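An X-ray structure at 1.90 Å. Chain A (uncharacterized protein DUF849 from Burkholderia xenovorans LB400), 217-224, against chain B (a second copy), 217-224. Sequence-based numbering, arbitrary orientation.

Chain A (217-224) MRTIADRL
Chain B 217-224: MRTIADRL

This is a sparse, symmetric helix-helix contact in which long arginines bridge a wide gap, with no hydrogen bond or salt bridge across it. Both stretches are helical throughout, phi/psi near -63/-41, drifting to -78/-38 at Leu A224 and Leu B224, with i to i+4 bonds such as Asp A222 N to Arg A218 O at 2.9 Å. An exact two-fold relates them; the axes run 50° apart in N-to-C direction and come no nearer than 12.5 Å.

At that spacing, short side chains barely meet. The register centres on Thr A219 opposite Thr B219, CA to CA 8.2 Å; both are m, and their CG2 methyls face each other across 4.4 Å.

Reach comes from arginine. The CA-to-CB bond of Arg A223 (t, t, m, chi4 -170°) points sideways, yet the end of the side chain comes nearer the partner, placing NH2 3.4 Å from Arg B218 NH2. Both are donors, so no hydrogen bond forms. Arg B218 (t, t, p, chi4 166°) offers a guanidinium face, whereas Arg A223 presents its edge. The like charges have a carboxylate nearby: Asp B222 (m, chi2 -12°), its CA-to-CB bond toward the partner, holds OD2 4.0 Å from Arg A223 NH2, beyond a salt bridge. Symmetry repeats the cluster with Arg B223, Arg A218 and Asp A222. Together the stretches bury just 238 Å².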

# COMPACT_ATOMS: atom_id res chain seq x y z
N MSE A 217 0.75 -8.56 0.84
CA MSE A 217 0.24 -9.89 1.18
C MSE A 217 -0.20 -9.98 2.65
O MSE A 217 -1.23 -10.60 2.94
CB MSE A 217 1.25 -10.98 0.81
CG MSE A 217 1.34 -11.21 -0.69
SE MSE A 217 2.54 -12.64 -1.14
CE MSE A 217 1.32 -14.10 -0.82
N ARG A 218 0.52 -9.31 3.56
CA ARG A 218 0.10 -9.29 4.97
C ARG A 218 -1.24 -8.54 5.12
O ARG A 218 -2.11 -8.99 5.88
CB ARG A 218 1.16 -8.69 5.90
CG ARG A 218 0.77 -9.00 7.34
CD ARG A 218 1.61 -8.44 8.37
NE ARG A 218 1.71 -6.99 8.34
CZ ARG A 218 2.19 -6.26 9.33
NH1 ARG A 218 2.56 -6.83 10.48
NH2 ARG A 218 2.27 -4.94 9.20
N THR A 219 -1.41 -7.43 4.40
CA THR A 219 -2.66 -6.65 4.43
C THR A 219 -3.86 -7.47 3.95
O THR A 219 -4.93 -7.45 4.58
CB THR A 219 -2.51 -5.35 3.60
OG1 THR A 219 -1.49 -4.57 4.20
CG2 THR A 219 -3.79 -4.55 3.56
N ILE A 220 -3.66 -8.19 2.85
CA ILE A 220 -4.69 -9.06 2.29
C ILE A 220 -4.99 -10.23 3.22
O ILE A 220 -6.17 -10.53 3.46
CB ILE A 220 -4.32 -9.53 0.86
CG1 ILE A 220 -4.25 -8.32 -0.10
CG2 ILE A 220 -5.31 -10.57 0.35
CD1 ILE A 220 -5.53 -7.45 -0.18
N ALA A 221 -3.95 -10.87 3.75
CA ALA A 221 -4.11 -11.99 4.71
C ALA A 221 -4.86 -11.53 5.96
O ALA A 221 -5.73 -12.26 6.46
CB ALA A 221 -2.77 -12.60 5.08
N ASP A 222 -4.56 -10.33 6.45
CA ASP A 222 -5.31 -9.76 7.59
C ASP A 222 -6.78 -9.58 7.26
O ASP A 222 -7.64 -9.88 8.09
CB ASP A 222 -4.75 -8.42 8.06
CG ASP A 222 -3.42 -8.53 8.81
OD1 ASP A 222 -3.02 -9.63 9.20
OD2 ASP A 222 -2.78 -7.48 9.02
N ARG A 223 -7.08 -9.12 6.05
CA ARG A 223 -8.46 -8.94 5.59
C ARG A 223 -9.20 -10.27 5.47
O ARG A 223 -10.35 -10.36 5.86
CB ARG A 223 -8.49 -8.19 4.26
CG ARG A 223 -9.84 -8.20 3.54
CD ARG A 223 -9.93 -7.09 2.53
NE ARG A 223 -9.91 -5.79 3.19
CZ ARG A 223 -10.17 -4.61 2.62
NH1 ARG A 223 -10.52 -4.52 1.33
NH2 ARG A 223 -10.11 -3.51 3.38
N LEU A 224 -8.53 -11.27 4.90
CA LEU A 224 -9.14 -12.60 4.70
C LEU A 224 -9.22 -13.48 5.96
O LEU A 224 -10.20 -14.20 6.13
CB LEU A 224 -8.37 -13.36 3.60
CG LEU A 224 -8.42 -12.76 2.19
CD1 LEU A 224 -7.42 -13.46 1.21
CD2 LEU A 224 -9.83 -12.82 1.63
N MSE B 217 -4.88 5.64 4.36
CA MSE B 217 -5.59 6.10 5.56
C MSE B 217 -6.67 5.11 6.00
O MSE B 217 -6.83 4.89 7.21
CB MSE B 217 -6.14 7.51 5.35
CG MSE B 217 -5.05 8.58 5.36
SE MSE B 217 -5.77 10.35 5.20
CE MSE B 217 -6.28 10.59 7.05
N ARG B 218 -7.36 4.46 5.05
CA ARG B 218 -8.35 3.44 5.42
C ARG B 218 -7.67 2.23 6.09
O ARG B 218 -8.18 1.70 7.07
CB ARG B 218 -9.21 2.98 4.23
CG ARG B 218 -10.40 2.18 4.77
CD ARG B 218 -11.27 1.59 3.79
NE ARG B 218 -10.61 0.68 2.87
CZ ARG B 218 -11.26 -0.17 2.08
NH1 ARG B 218 -12.58 -0.28 2.14
NH2 ARG B 218 -10.57 -0.94 1.25
N THR B 219 -6.51 1.82 5.56
CA THR B 219 -5.73 0.71 6.13
C THR B 219 -5.29 0.98 7.57
O THR B 219 -5.42 0.12 8.45
CB THR B 219 -4.51 0.38 5.24
OG1 THR B 219 -5.00 -0.03 3.97
CG2 THR B 219 -3.65 -0.73 5.82
N ILE B 220 -4.80 2.19 7.79
CA ILE B 220 -4.37 2.63 9.12
C ILE B 220 -5.56 2.75 10.07
O ILE B 220 -5.49 2.27 11.21
CB ILE B 220 -3.56 3.95 9.05
CG1 ILE B 220 -2.24 3.72 8.28
CG2 ILE B 220 -3.27 4.49 10.45
CD1 ILE B 220 -1.33 2.59 8.82
N ALA B 221 -6.66 3.35 9.60
CA ALA B 221 -7.90 3.48 10.41
C ALA B 221 -8.45 2.10 10.79
O ALA B 221 -8.88 1.90 11.93
CB ALA B 221 -8.96 4.29 9.68
N ASP B 222 -8.40 1.14 9.86
CA ASP B 222 -8.80 -0.24 10.17
C ASP B 222 -7.93 -0.85 11.27
O ASP B 222 -8.44 -1.52 12.16
CB ASP B 222 -8.76 -1.16 8.95
CG ASP B 222 -9.90 -0.91 7.96
OD1 ASP B 222 -10.87 -0.20 8.27
OD2 ASP B 222 -9.81 -1.44 6.84
N ARG B 223 -6.63 -0.60 11.20
CA ARG B 223 -5.69 -1.08 12.21
C ARG B 223 -5.93 -0.46 13.58
O ARG B 223 -5.90 -1.15 14.59
CB ARG B 223 -4.24 -0.84 11.77
CG ARG B 223 -3.19 -1.04 12.86
CD ARG B 223 -1.82 -1.24 12.27
NE ARG B 223 -1.77 -2.49 11.51
CZ ARG B 223 -0.67 -3.07 11.03
NH1 ARG B 223 0.55 -2.55 11.23
NH2 ARG B 223 -0.81 -4.23 10.36
N LEU B 224 -6.17 0.85 13.61
CA LEU B 224 -6.40 1.58 14.86
C LEU B 224 -7.80 1.41 15.47
O LEU B 224 -7.92 1.35 16.69
CB LEU B 224 -6.12 3.08 14.65
CG LEU B 224 -4.68 3.48 14.30
CD1 LEU B 224 -4.56 4.97 13.87
CD2 LEU B 224 -3.75 3.19 15.47